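Local coordinates for conserved hypothetical cytochrome protein (Kuenenia stuttgartiensis, PDB 6H5L) that probably carries electrons through two covalently bound c-type hemes, as a subunit of a large multiheme reductase complex of an anammox bacterium, at residues Tyr184-Thr188 against Thr189-Gly193; Trp209-Thr212 against His213-Ser217. All coordinates share one frame; numbering follows the deposited sequence.

Contact 1 of 2, residues Tyr184-Thr188 against Thr189-Gly193; sequences YLRFT and TGLNG. With HEC (heme c), chain K.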
loop_
_atom_site.group_PDB
_atom_site.type_symbol
_atom_site.label_atom_id
_atom_site.label_comp_id
_atom_site.label_asym_id
_atom_site.label_seq_id
_atom_site.Cartn_x
_atom_site.Cartn_y
_atom_site.Cartn_z
ATOM N N TYR B 184 6.176 24.619 34.972
ATOM C CA TYR B 184 6.576 24.407 36.359
ATOM C C TYR B 184 5.969 25.463 37.273
ATOM O O TYR B 184 5.598 25.167 38.416
ATOM C CB TYR B 184 8.102 24.411 36.472
ATOM C CG TYR B 184 8.616 24.453 37.897
ATOM C CD1 TYR B 184 8.753 23.288 38.642
ATOM C CD2 TYR B 184 8.969 25.658 38.493
ATOM C CE1 TYR B 184 9.223 23.323 39.942
ATOM C CE2 TYR B 184 9.438 25.702 39.792
ATOM C CZ TYR B 184 9.563 24.532 40.512
ATOM O OH TYR B 184 10.031 24.569 41.805
ATOM N N LEU B 185 5.870 26.705 36.790
ATOM C CA LEU B 185 5.266 27.766 37.590
ATOM C C LEU B 185 3.804 27.467 37.895
ATOM O O LEU B 185 3.342 27.682 39.022
ATOM C CB LEU B 185 5.396 29.108 36.868
ATOM C CG LEU B 185 6.656 29.927 37.154
ATOM C CD1 LEU B 185 6.735 31.124 36.223
ATOM C CD2 LEU B 185 6.678 30.377 38.608
ATOM N N ARG B 186 3.060 26.970 36.901
ATOM C CA ARG B 186 1.647 26.666 37.107
ATOM C C ARG B 186 1.459 25.628 38.205
ATOM O O ARG B 186 0.567 25.763 39.052
ATOM C CB ARG B 186 1.018 26.180 35.801
ATOM C CG ARG B 186 1.176 27.127 34.620
ATOM C CD ARG B 186 0.351 28.397 34.774
ATOM N NE ARG B 186 1.052 29.433 35.526
ATOM C CZ ARG B 186 1.936 30.270 34.992
ATOM N NH1 ARG B 186 2.233 30.190 33.702
ATOM N NH2 ARG B 186 2.524 31.185 35.750
ATOM N N PHE B 187 2.291 24.585 38.211
ATOM C CA PHE B 187 2.184 23.552 39.234
ATOM C C PHE B 187 2.650 24.046 40.596
ATOM O O PHE B 187 2.242 23.483 41.619
ATOM C CB PHE B 187 2.991 22.316 38.830
ATOM C CG PHE B 187 2.597 21.733 37.498
ATOM C CD1 PHE B 187 1.346 21.979 36.954
ATOM C CD2 PHE B 187 3.479 20.931 36.795
ATOM C CE1 PHE B 187 0.989 21.444 35.731
ATOM C CE2 PHE B 187 3.127 20.390 35.574
ATOM C CZ PHE B 187 1.881 20.648 35.041
ATOM N N THR B 188 3.488 25.080 40.632
ATOM C CA THR B 188 3.990 25.627 41.885
ATOM C C THR B 188 3.107 26.738 42.440
ATOM O O THR B 188 3.136 26.992 43.650
ATOM C CB THR B 188 5.419 26.151 41.687
ATOM O OG1 THR B 188 6.186 25.176 40.969
ATOM C CG2 THR B 188 6.094 26.414 43.028
ATOM N N THR B 189 2.308 27.388 41.596
ATOM C CA THR B 189 1.473 28.501 42.025
ATOM C C THR B 189 -0.013 28.190 42.050
ATOM O O THR B 189 -0.738 28.777 42.854
ATOM C CB THR B 189 1.695 29.716 41.118
ATOM O OG1 THR B 189 1.367 29.368 39.766
ATOM C CG2 THR B 189 3.140 30.171 41.184
ATOM N N GLY B 190 -0.485 27.292 41.197
ATOM C CA GLY B 190 -1.905 27.060 41.065
ATOM C C GLY B 190 -2.588 28.166 40.281
ATOM O O GLY B 190 -2.096 29.287 40.160
ATOM N N LEU B 191 -3.749 27.828 39.729
ATOM C CA LEU B 191 -4.524 28.743 38.893
ATOM C C LEU B 191 -5.713 29.238 39.712
ATOM O O LEU B 191 -6.713 28.533 39.865
ATOM C CB LEU B 191 -4.963 28.058 37.602
ATOM C CG LEU B 191 -3.923 27.987 36.476
ATOM C CD1 LEU B 191 -2.772 27.049 36.819
ATOM C CD2 LEU B 191 -4.577 27.576 35.166
ATOM N N ASN B 192 -5.590 30.454 40.245
ATOM C CA ASN B 192 -6.635 31.034 41.083
ATOM C C ASN B 192 -7.934 31.193 40.303
ATOM O O ASN B 192 -7.944 31.714 39.183
ATOM C CB ASN B 192 -6.178 32.388 41.625
ATOM C CG ASN B 192 -5.072 32.266 42.657
ATOM O OD1 ASN B 192 -4.548 31.178 42.903
ATOM N ND2 ASN B 192 -4.707 33.388 43.261
ATOM N N GLY B 193 -9.033 30.736 40.901
ATOM C CA GLY B 193 -10.343 30.834 40.298
ATOM C C GLY B 193 -10.795 29.595 39.556
ATOM O O GLY B 193 -11.945 29.550 39.103
HETATM FE FE HEC K . -5.021 20.641 35.458
HETATM C CHA HEC K . -4.977 23.606 33.727
HETATM C CHB HEC K . -1.812 19.998 34.405
HETATM C CHC HEC K . -4.909 17.857 37.465
HETATM C CHD HEC K . -8.404 20.853 35.910
HETATM N NA HEC K . -3.622 21.653 34.325
HETATM C C1A HEC K . -3.861 22.807 33.606
HETATM C C2A HEC K . -2.734 23.026 32.718
HETATM C C3A HEC K . -1.863 22.027 32.903
HETATM C C4A HEC K . -2.403 21.144 33.919
HETATM C CMA HEC K . -0.513 21.835 32.175
HETATM C CAA HEC K . -2.584 24.205 31.727
HETATM C CBA HEC K . -1.601 25.237 32.276
HETATM C CGA HEC K . -1.501 26.395 31.316
HETATM O O1A HEC K . -2.286 26.430 30.334
HETATM O O2A HEC K . -0.641 27.286 31.535
HETATM N NB HEC K . -3.644 19.145 35.805
HETATM C C1B HEC K . -2.328 19.180 35.388
HETATM C C2B HEC K . -1.581 18.218 36.172
HETATM C C3B HEC K . -2.433 17.619 37.019
HETATM C C4B HEC K . -3.748 18.195 36.803
HETATM C CMB HEC K . -0.069 17.945 35.997
HETATM C CAB HEC K . -2.123 16.511 38.053
HETATM C CBB HEC K . -1.103 16.963 39.121
HETATM N NC HEC K . -6.406 19.530 36.461
HETATM C C1C HEC K . -6.137 18.462 37.298
HETATM C C2C HEC K . -7.336 18.180 38.065
HETATM C C3C HEC K . -8.329 18.915 37.542
HETATM C C4C HEC K . -7.746 19.843 36.584
HETATM C CMC HEC K . -7.502 16.946 38.984
HETATM C CAC HEC K . -9.814 18.896 37.979
HETATM C CBC HEC K . -9.963 19.428 39.421
HETATM N ND HEC K . -6.475 22.017 34.885
HETATM C C1D HEC K . -7.820 21.908 35.234
HETATM C C2D HEC K . -8.509 23.091 34.764
HETATM C C3D HEC K . -7.437 23.954 34.081
HETATM C C4D HEC K . -6.207 23.204 34.205
HETATM C CMD HEC K . -10.008 23.417 34.921
HETATM C CAD HEC K . -7.626 25.329 33.403
HETATM C CBD HEC K . -8.136 25.134 31.978
HETATM C CGD HEC K . -8.461 26.468 31.358
HETATM O O1D HEC K . -8.097 27.517 31.952
HETATM O O2D HEC K . -9.088 26.484 30.266
HETATM O O HOH W 1 -0.056 30.657 37.475
#
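Thr189 turns OG1 between its own backbone N and carbonyl carbon (chi1 60°), which swings the hydroxyl back onto Leu185 O, and Arg186 bends at chi2 and chi3 so that its guanidinium edge turns toward that hydroxyl, close enough for a water to bridge them. This is the C-terminal end of helix 180-189 in the second cytochrome c unit, where the chain leaves the helix beside the heme. Leu185 O is gripped twice by one residue: Thr189 N approaches almost in line with the carbonyl bond, whereas Thr189 OG1, 2.7 Å from Leu185 O, sits above the carbonyl plane. The last turn closes with Gly190 N on Arg186 O at 2.8 Å, and Gly190, with positive phi, then takes the chain out of helical geometry. The water accepts from Arg186 NE and donates to Thr189 OG1, which lies near the guanidinium plane. Arg186 NH2 also makes a weak hydrogen bond to Arg52 O. Leu191 crosses the arginine chain at about a right angle, its CD1 4.0 Å from Arg186 CD. Thr188 OG1 donates a hydrogen bond to Tyr184 O and lies over the centre of the Tyr184 ring, 3.4 Å above its plane. On the heme side, Arg186 CD is 3.6 Å from propionate oxygen O2A, and Phe187 CE1 meets the meso carbon CHB at 3.4 Å.

Contact 2 of 2, residues Trp209-Thr212 against His213-Ser217; sequences WYLT and HYVMS. With HEC (heme c), chain K.
The last turns of helix 205-217, the C-terminal helix of the second cytochrome c unit, hold this contact. Four successive i to i+4 backbone bonds run through it: His213 N to Trp209 O, Tyr214 N to Tyr210 O, Val215 N to Leu211 O and Met216 N to Thr212 O, the last at 2.9 Å and almost straight, with an N-H...O angle of 170°. The His213 ring lies against the backbone one turn back. With CG anti to its carbonyl carbon (chi1 -66°), it sets one face on Trp209 O, which stands 3.1 Å above the ring plane and toward the rim, while the same oxygen takes the His213 backbone N-H. His213 NE2 comes obliquely to the indole, 4.4 Å from Trp209 CE3, and ND1 is hydrogen-bonded to Thr124 OG1 of helix 122-135. Cut back to an alanine, this position would probably leave Thr124 OG1 without its imidazole partner and Trp209 O without the ring that covers it. As in other class I cytochromes c, the C-terminal helix packs on the helix preceding the CXXCH heme-attachment site, here 122-135, to which Tyr210 and Tyr214 also reach. Another side of the helix faces the heme. Leu211, its CG anti to the backbone N, brings CD2 to 3.6 Å from heme methyl CMB, and Val215 CG2 reaches the same methyl at 4.0 Å. The two side chains also touch loosely, Leu211 CG lying 4.5 Å from Val215 CG2. Thr212 OG1 is hydrogen-bonded to Arg208 O, one turn back, while its CG2 meets Met216 CG at 4.2 Å.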
loop_
_atom_site.group_PDB
_atom_site.type_symbol
_atom_site.label_atom_id
_atom_site.label_comp_id
_atom_site.label_asym_id
_atom_site.label_seq_id
_atom_site.Cartn_x
_atom_site.Cartn_y
_atom_site.Cartn_z
ATOM N N TRP B 209 9.322 19.240 38.665
ATOM C CA TRP B 209 10.080 19.190 37.420
ATOM C C TRP B 209 9.909 17.840 36.735
ATOM O O TRP B 209 9.818 17.772 35.504
ATOM C CB TRP B 209 11.559 19.480 37.676
ATOM C CG TRP B 209 11.855 20.925 37.952
ATOM C CD1 TRP B 209 12.269 21.466 39.133
ATOM C CD2 TRP B 209 11.753 22.016 37.025
ATOM N NE1 TRP B 209 12.434 22.823 39.001
ATOM C CE2 TRP B 209 12.123 23.187 37.718
ATOM C CE3 TRP B 209 11.386 22.116 35.680
ATOM C CZ2 TRP B 209 12.136 24.441 37.111
ATOM C CZ3 TRP B 209 11.400 23.362 35.079
ATOM C CH2 TRP B 209 11.771 24.508 35.794
ATOM N N TYR B 210 9.874 16.754 37.515
ATOM C CA TYR B 210 9.513 15.451 36.959
ATOM C C TYR B 210 8.151 15.518 36.285
ATOM O O TYR B 210 7.979 15.067 35.146
ATOM C CB TYR B 210 9.490 14.379 38.054
ATOM C CG TYR B 210 10.754 14.211 38.872
ATOM C CD1 TYR B 210 11.986 14.656 38.406
ATOM C CD2 TYR B 210 10.710 13.588 40.113
ATOM C CE1 TYR B 210 13.135 14.493 39.163
ATOM C CE2 TYR B 210 11.849 13.422 40.873
ATOM C CZ TYR B 210 13.059 13.875 40.394
ATOM O OH TYR B 210 14.197 13.710 41.149
ATOM N N LEU B 211 7.165 16.079 36.989
ATOM C CA LEU B 211 5.819 16.200 36.440
ATOM C C LEU B 211 5.806 17.091 35.205
ATOM O O LEU B 211 5.129 16.785 34.217
ATOM C CB LEU B 211 4.877 16.748 37.509
ATOM C CG LEU B 211 3.407 16.953 37.152
ATOM C CD1 LEU B 211 2.740 15.624 36.837
ATOM C CD2 LEU B 211 2.694 17.659 38.295
ATOM N N THR B 212 6.544 18.203 35.246
ATOM C CA THR B 212 6.631 19.078 34.081
ATOM C C THR B 212 7.194 18.334 32.876
ATOM O O THR B 212 6.679 18.467 31.760
ATOM C CB THR B 212 7.492 20.300 34.402
ATOM O OG1 THR B 212 6.834 21.108 35.384
ATOM C CG2 THR B 212 7.741 21.125 33.155
ATOM N N HIS B 213 8.247 17.540 33.086
ATOM C CA HIS B 213 8.864 16.816 31.977
ATOM C C HIS B 213 7.883 15.846 31.331
ATOM O O HIS B 213 7.874 15.690 30.104
ATOM C CB HIS B 213 10.112 16.078 32.462
ATOM C CG HIS B 213 11.221 16.987 32.891
ATOM N ND1 HIS B 213 12.293 16.552 33.642
ATOM C CD2 HIS B 213 11.428 18.308 32.671
ATOM C CE1 HIS B 213 13.110 17.565 33.868
ATOM N NE2 HIS B 213 12.609 18.642 33.290
ATOM N N TYR B 214 7.051 15.183 32.136
ATOM C CA TYR B 214 6.075 14.260 31.565
ATOM C C TYR B 214 4.958 15.005 30.846
ATOM O O TYR B 214 4.447 14.532 29.823
ATOM C CB TYR B 214 5.490 13.353 32.647
ATOM C CG TYR B 214 4.391 12.462 32.119
ATOM C CD1 TYR B 214 4.683 11.376 31.304
ATOM C CD2 TYR B 214 3.058 12.715 32.420
ATOM C CE1 TYR B 214 3.680 10.561 30.810
ATOM C CE2 TYR B 214 2.049 11.907 31.932
ATOM C CZ TYR B 214 2.366 10.831 31.129
ATOM O OH TYR B 214 1.362 10.026 30.644
ATOM N N VAL B 215 4.551 16.162 31.372
ATOM C CA VAL B 215 3.521 16.954 30.706
ATOM C C VAL B 215 4.010 17.424 29.342
ATOM O O VAL B 215 3.273 17.370 28.349
ATOM C CB VAL B 215 3.091 18.136 31.595
ATOM C CG1 VAL B 215 2.189 19.084 30.819
ATOM C CG2 VAL B 215 2.382 17.633 32.840
ATOM N N MET B 216 5.261 17.886 29.268
ATOM C CA MET B 216 5.839 18.247 27.979
ATOM C C MET B 216 5.950 17.037 27.058
ATOM O O MET B 216 5.876 17.182 25.833
ATOM C CB MET B 216 7.213 18.887 28.179
ATOM C CG MET B 216 7.210 20.103 29.095
ATOM S SD MET B 216 6.235 21.477 28.454
ATOM C CE MET B 216 7.532 22.628 28.012
ATOM N N SER B 217 6.129 15.843 27.630
ATOM C CA SER B 217 6.199 14.630 26.822
ATOM C C SER B 217 4.892 14.362 26.089
ATOM O O SER B 217 4.898 13.764 25.007
ATOM C CB SER B 217 6.568 13.437 27.704
ATOM O OG SER B 217 6.082 12.224 27.153
HETATM FE FE HEC K . -5.021 20.641 35.458
HETATM C CHA HEC K . -4.977 23.606 33.727
HETATM C CHB HEC K . -1.812 19.998 34.405
HETATM C CHC HEC K . -4.909 17.857 37.465
HETATM C CHD HEC K . -8.404 20.853 35.910
HETATM N NA HEC K . -3.622 21.653 34.325
HETATM C C1A HEC K . -3.861 22.807 33.606
HETATM C C2A HEC K . -2.734 23.026 32.718
HETATM C C3A HEC K . -1.863 22.027 32.903
HETATM C C4A HEC K . -2.403 21.144 33.919
HETATM C CMA HEC K . -0.513 21.835 32.175
HETATM C CAA HEC K . -2.584 24.205 31.727
HETATM C CBA HEC K . -1.601 25.237 32.276
HETATM C CGA HEC K . -1.501 26.395 31.316
HETATM O O1A HEC K . -2.286 26.430 30.334
HETATM O O2A HEC K . -0.641 27.286 31.535
HETATM N NB HEC K . -3.644 19.145 35.805
HETATM C C1B HEC K . -2.328 19.180 35.388
HETATM C C2B HEC K . -1.581 18.218 36.172
HETATM C C3B HEC K . -2.433 17.619 37.019
HETATM C C4B HEC K . -3.748 18.195 36.803
HETATM C CMB HEC K . -0.069 17.945 35.997
HETATM C CAB HEC K . -2.123 16.511 38.053
HETATM C CBB HEC K . -1.103 16.963 39.121
HETATM N NC HEC K . -6.406 19.530 36.461
HETATM C C1C HEC K . -6.137 18.462 37.298
HETATM C C2C HEC K . -7.336 18.180 38.065
HETATM C C3C HEC K . -8.329 18.915 37.542
HETATM C C4C HEC K . -7.746 19.843 36.584
HETATM C CMC HEC K . -7.502 16.946 38.984
HETATM C CAC HEC K . -9.814 18.896 37.979
HETATM C CBC HEC K . -9.963 19.428 39.421
HETATM N ND HEC K . -6.475 22.017 34.885
HETATM C C1D HEC K . -7.820 21.908 35.234
HETATM C C2D HEC K . -8.509 23.091 34.764
HETATM C C3D HEC K . -7.437 23.954 34.081
HETATM C C4D HEC K . -6.207 23.204 34.205
HETATM C CMD HEC K . -10.008 23.417 34.921
HETATM C CAD HEC K . -7.626 25.329 33.403
HETATM C CBD HEC K . -8.136 25.134 31.978
HETATM C CGD HEC K . -8.461 26.468 31.358
HETATM O O1D HEC K . -8.097 27.517 31.952
HETATM O O2D HEC K . -9.088 26.484 30.266
#

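Overall arrangement
Along the chain, helix 122-135 leads to the attachment site of the second heme on the short helix 139-142, and helix 180-189 comes later. Contact 1 closes at the end of that helix, and the loop after it carries Met196, an axial ligand of the second heme iron, before helix 205-217 begins. Contact 2 then lies within this final helix, so the two are in series, neither nested nor crossed. Each is a local contact and closes no long loop. Their helices meet directly: the Tyr184 ring stacks on Trp209, and Phe187 packs on Leu211 and Thr212. That packing joins helices 180-189 and 205-217 beside the heme that both contacts touch, and contact 2 also reaches helix 122-135.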